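Local atomic coordinates of putative neuraminyllactose-binding hemagglutinin homolog (Helicobacter pylori, PDB entry 3BGH), a protein that is an outer-membrane lipoprotein, HpaA, that probably acts as an adhesin binding neuraminyllactose-type (sialylated) receptors. Residues F23-I27 / Q67-F71; M127-N133 / G149-I155. All blocks are in the same frame, centred on the assembly; numbering follows the deposited sequence.

Contact 1 of 2, residues F23-I27 / Q67-F71; sequences FHYPI and QLSSF
Residues 23-27 run in an extended, irregular conformation, phi/psi about -151/126 at His24 and -119/127 at Tyr25, while 67-71 is a turn of alpha helix within helix 54-73, with Phe71 N hydrogen-bonded to Gln67 O at 2.8 Å. The extended segment passes the helix so that CA atoms of His24 and Gln67 lie 7.7 Å apart and those of Ile27 and Phe71 6.4 Å. Gln67 (chi1 m, chi2 -133°, chi3 -92°) reaches out with its carboxamide and takes both backbone polar groups of Tyr25: Tyr25 N donates to Gln67 OE1 at 3.0 Å, and Gln67 NE2 donates to Tyr25 O at 3.1 Å. The same OE1 is hydrogen-bonded to Tyr198 on helix 186-208. The His24 ring lies obliquely beside the amide, CD2 3.5 Å from Gln67 NE2. Further along, Ile27 (chi1 m, chi2 t) points at the helix; its CD1 rests 3.3 Å from Gln67 O and 3.8 Å from Ser70 CB, and Ile27 CG2 lies 3.9 Å from Phe71 CD1, at the edge of that ring. The Phe23 ring meets Tyr198 and, edge-to-face, Phe60 of helix 54-73; the Tyr25 ring meets His199. A glutamine amide thus stands in for a neighbouring strand, pairing with one residue's NH and CO, so that the N-terminal segment is held to the helix by backbone recognition as well as by the apolar contact of Ile27.

Contact 2 of 2, residues M127-N133 / G149-I155; sequences MSSGYLN and GIDVSKI
Tyr131 (chi1 t, chi2 97°) lays its ring across the backbone of the facing strand, with Ile150 O over one face, CD1 3.7 Å from Asp151 CA and OH 3.2 Å from Gly149 CA; a CB on Gly149 would collide with this hydroxyl. The strands are antiparallel, their short axes 4.7 Å apart at 162°. Tyr131-Asp151 and Asn133-Gly149 are non-hydrogen-bonded pairs, CA-CA 4.4 and 4.5 Å; Leu132-Ile150 between them is hydrogen-bonded, CA-CA 5.0 Å, with Leu132 N to Ile150 O and Ile150 N to Leu132 O both 2.7 Å. Leu132 and Ile150 share the face covered by helix 186-208, Leu132 CB 4.2 Å from Ile150 CD1. This is the ladder of the beta hairpin 123-137/144-161, whose second strand, one of the sheet's two edge strands within the chain, is interrupted here. Val152 N bonds only weakly to Gly130 O, 3.4 Å. Asp151 OD1 then accepts from Ser153 N at 2.7 Å, an Asx turn, and from Ser153 OG at 2.8 Å, while Lys154 adopts positive phi (64/14). At Gly130 (phi/psi 123/-176) a CB would be jammed against Ser129 O and sit tightly, 3.4 Å, from Val152 CG2. Beyond the turn, Ser128 ties the loop back to the strand: its OG (chi1 p) donates to Val152 O at 2.8 Å and accepts from Ile155 N at 3.1 Å, its O accepts from Lys154 N at 2.9 Å, and its N donates to Ile155 O at 3.0 Å. Met127, Ser129, Tyr131 and Lys154 pack against the second subunit, where Ser129 OG makes a weak hydrogen bond to Asn105 of that chain.

How the contacts relate
From the N terminus, contact 1 is made first: residues 23-27, ahead of strand 38-48, meet the later part of helix 54-73, closing a loop that contains that first strand and most of the helix. The chain then adds strands 78-82 and 98-114 before contact 2 joins 127-133 to 149-155 across one hairpin. The two closures follow in series, neither nesting nor crossing. Their centres are 19 Å apart, on opposite sides of the chain's centre, and their nearest atoms remain about 8 Å apart. Helix 186-208, arriving later, touches both, so it lies between the N-terminal segment and the hairpin. The second subunit reaches contact 2 but not contact 1.

Contact 1 of 2, residues F23-I27 / Q67-F71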
# COMPACT_ATOMS: atom_id res chain seq x y z
N PHE A 23 -13.64 14.33 5.78
CA PHE A 23 -13.07 14.42 4.45
C PHE A 23 -13.33 15.83 3.86
O PHE A 23 -14.07 15.99 2.90
CB PHE A 23 -13.54 13.23 3.58
CG PHE A 23 -13.21 11.85 4.19
CD1 PHE A 23 -12.33 11.73 5.28
CD2 PHE A 23 -13.77 10.69 3.67
CE1 PHE A 23 -12.03 10.47 5.83
CE2 PHE A 23 -13.46 9.42 4.21
CZ PHE A 23 -12.59 9.32 5.27
N HIS A 24 -12.71 16.84 4.47
CA HIS A 24 -12.83 18.26 4.03
C HIS A 24 -11.55 19.03 4.38
O HIS A 24 -11.07 19.01 5.52
CB HIS A 24 -14.11 18.94 4.61
CG HIS A 24 -14.34 20.36 4.16
ND1 HIS A 24 -14.04 21.46 4.95
CD2 HIS A 24 -14.86 20.86 3.01
CE1 HIS A 24 -14.36 22.57 4.30
NE2 HIS A 24 -14.85 22.23 3.12
N TYR A 25 -10.96 19.68 3.38
CA TYR A 25 -9.76 20.47 3.60
C TYR A 25 -10.18 21.88 3.20
O TYR A 25 -10.73 22.05 2.11
CB TYR A 25 -8.60 19.91 2.75
CG TYR A 25 -7.38 20.81 2.63
CD1 TYR A 25 -6.50 20.97 3.70
CD2 TYR A 25 -7.10 21.49 1.43
CE1 TYR A 25 -5.38 21.80 3.61
CE2 TYR A 25 -5.95 22.33 1.32
CZ TYR A 25 -5.10 22.47 2.42
OH TYR A 25 -3.96 23.26 2.37
N PRO A 26 -9.98 22.89 4.08
CA PRO A 26 -10.46 24.23 3.69
C PRO A 26 -9.67 24.85 2.52
O PRO A 26 -8.49 25.18 2.68
CB PRO A 26 -10.29 25.05 4.97
CG PRO A 26 -9.20 24.34 5.75
CD PRO A 26 -9.35 22.89 5.41
N ILE A 27 -10.31 24.98 1.37
CA ILE A 27 -9.71 25.69 0.23
C ILE A 27 -9.72 27.19 0.52
O ILE A 27 -10.70 27.88 0.27
CB ILE A 27 -10.40 25.36 -1.12
CG1 ILE A 27 -10.37 23.84 -1.38
CG2 ILE A 27 -9.74 26.14 -2.27
CD1 ILE A 27 -11.45 23.32 -2.33
N GLN A 67 -14.20 18.58 -4.00
CA GLN A 67 -13.20 19.52 -3.58
C GLN A 67 -12.18 19.89 -4.65
O GLN A 67 -11.78 21.04 -4.75
CB GLN A 67 -12.50 18.98 -2.37
CG GLN A 67 -13.40 18.91 -1.15
CD GLN A 67 -12.70 19.49 0.04
OE1 GLN A 67 -12.04 18.76 0.79
NE2 GLN A 67 -12.78 20.82 0.18
N LEU A 68 -11.75 18.93 -5.45
CA LEU A 68 -10.84 19.24 -6.52
C LEU A 68 -11.52 20.06 -7.60
O LEU A 68 -10.88 20.88 -8.24
CB LEU A 68 -10.21 17.98 -7.10
CG LEU A 68 -8.95 17.70 -6.33
CD1 LEU A 68 -8.53 16.25 -6.57
CD2 LEU A 68 -7.82 18.74 -6.69
N SER A 69 -12.80 19.82 -7.81
CA SER A 69 -13.57 20.71 -8.69
C SER A 69 -13.60 22.12 -8.09
O SER A 69 -13.26 23.08 -8.78
CB SER A 69 -14.94 20.14 -8.99
OG SER A 69 -14.81 19.00 -9.83
N SER A 70 -13.91 22.25 -6.79
CA SER A 70 -13.98 23.57 -6.13
C SER A 70 -12.67 24.31 -6.14
O SER A 70 -12.65 25.52 -6.35
CB SER A 70 -14.44 23.49 -4.69
OG SER A 70 -15.80 23.14 -4.67
N PHE A 71 -11.60 23.58 -5.85
CA PHE A 71 -10.26 24.12 -5.93
C PHE A 71 -9.98 24.65 -7.34
O PHE A 71 -9.48 25.76 -7.51
CB PHE A 71 -9.24 23.05 -5.59
CG PHE A 71 -7.84 23.51 -5.70
CD1 PHE A 71 -7.26 24.25 -4.67
CD2 PHE A 71 -7.09 23.24 -6.84
CE1 PHE A 71 -5.93 24.69 -4.76
CE2 PHE A 71 -5.77 23.68 -6.95
CZ PHE A 71 -5.19 24.40 -5.91

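Contact 2 of 2, residues M127-N133 / G149-I155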
# COMPACT_ATOMS: atom_id res chain seq x y z
N MET A 127 -1.99 1.05 11.56
CA MET A 127 -1.12 1.79 10.66
C MET A 127 -1.52 1.55 9.22
O MET A 127 -1.81 0.42 8.84
CB MET A 127 0.36 1.36 10.85
CG MET A 127 1.41 2.21 10.06
SD MET A 127 3.18 1.71 10.25
CE MET A 127 3.11 0.21 9.36
N SER A 128 -1.49 2.61 8.42
CA SER A 128 -1.84 2.49 7.03
C SER A 128 -0.69 2.11 6.10
O SER A 128 0.51 2.28 6.40
CB SER A 128 -2.34 3.83 6.57
OG SER A 128 -1.19 4.65 6.45
N SER A 129 -1.08 1.66 4.91
CA SER A 129 -0.20 1.58 3.76
C SER A 129 -1.03 2.07 2.58
O SER A 129 -2.23 2.32 2.72
CB SER A 129 0.27 0.14 3.54
OG SER A 129 -0.79 -0.64 3.02
N GLY A 130 -0.41 2.16 1.42
CA GLY A 130 -1.09 2.58 0.22
C GLY A 130 -0.42 3.78 -0.41
O GLY A 130 0.57 4.26 0.05
N TYR A 131 -1.02 4.28 -1.47
CA TYR A 131 -0.35 5.18 -2.34
C TYR A 131 -1.37 5.66 -3.39
O TYR A 131 -2.13 4.86 -3.94
CB TYR A 131 0.86 4.44 -2.98
CG TYR A 131 1.72 5.32 -3.84
CD1 TYR A 131 2.89 5.90 -3.34
CD2 TYR A 131 1.37 5.59 -5.17
CE1 TYR A 131 3.69 6.75 -4.15
CE2 TYR A 131 2.18 6.42 -5.99
CZ TYR A 131 3.33 6.97 -5.47
OH TYR A 131 4.07 7.78 -6.29
N LEU A 132 -1.41 6.96 -3.61
CA LEU A 132 -2.28 7.54 -4.62
C LEU A 132 -1.51 8.11 -5.78
O LEU A 132 -0.49 8.81 -5.62
CB LEU A 132 -3.15 8.61 -4.02
CG LEU A 132 -4.53 8.10 -3.66
CD1 LEU A 132 -4.48 7.09 -2.53
CD2 LEU A 132 -5.44 9.28 -3.27
N ASN A 133 -2.01 7.83 -6.96
CA ASN A 133 -1.41 8.36 -8.15
C ASN A 133 -2.35 9.24 -8.95
O ASN A 133 -3.38 8.76 -9.47
CB ASN A 133 -0.94 7.23 -9.03
CG ASN A 133 -0.03 7.72 -10.10
OD1 ASN A 133 1.11 8.15 -9.81
ND2 ASN A 133 -0.50 7.68 -11.33
N GLY A 149 2.55 11.33 -7.41
CA GLY A 149 2.18 10.39 -6.37
C GLY A 149 2.07 11.00 -4.99
O GLY A 149 2.78 11.94 -4.65
N ILE A 150 1.14 10.49 -4.19
CA ILE A 150 1.11 10.79 -2.79
C ILE A 150 1.12 9.46 -2.10
O ILE A 150 0.24 8.61 -2.33
CB ILE A 150 -0.11 11.61 -2.39
CG1 ILE A 150 -0.38 12.73 -3.39
CG2 ILE A 150 0.09 12.16 -1.00
CD1 ILE A 150 -1.55 12.44 -4.35
N ASP A 151 2.17 9.25 -1.34
CA ASP A 151 2.30 8.13 -0.45
C ASP A 151 1.44 8.42 0.80
O ASP A 151 1.59 9.47 1.47
CB ASP A 151 3.77 8.00 -0.06
CG ASP A 151 4.04 6.86 0.91
OD1 ASP A 151 3.12 6.15 1.39
OD2 ASP A 151 5.22 6.67 1.23
N VAL A 152 0.58 7.46 1.13
CA VAL A 152 -0.29 7.61 2.29
C VAL A 152 -0.01 6.50 3.30
O VAL A 152 -0.84 6.21 4.14
CB VAL A 152 -1.82 7.57 1.88
CG1 VAL A 152 -2.23 8.84 1.10
CG2 VAL A 152 -2.19 6.24 1.14
N SER A 153 1.14 5.86 3.22
CA SER A 153 1.49 4.82 4.19
C SER A 153 2.13 5.38 5.47
O SER A 153 2.47 6.56 5.55
CB SER A 153 2.39 3.81 3.53
OG SER A 153 3.70 4.34 3.42
N LYS A 154 2.31 4.52 6.47
CA LYS A 154 2.89 4.90 7.79
C LYS A 154 2.10 5.90 8.63
O LYS A 154 2.62 6.44 9.61
CB LYS A 154 4.36 5.35 7.67
CG LYS A 154 5.26 4.39 6.92
CD LYS A 154 5.79 3.28 7.79
CE LYS A 154 7.17 2.78 7.26
NZ LYS A 154 7.75 1.71 8.14
N ILE A 155 0.85 6.13 8.29
CA ILE A 155 -0.04 6.87 9.18
C ILE A 155 -0.56 6.02 10.36
O ILE A 155 -1.20 4.98 10.17
CB ILE A 155 -1.18 7.54 8.38
CG1 ILE A 155 -0.57 8.53 7.36
CG2 ILE A 155 -2.08 8.26 9.32
CD1 ILE A 155 -1.54 9.27 6.48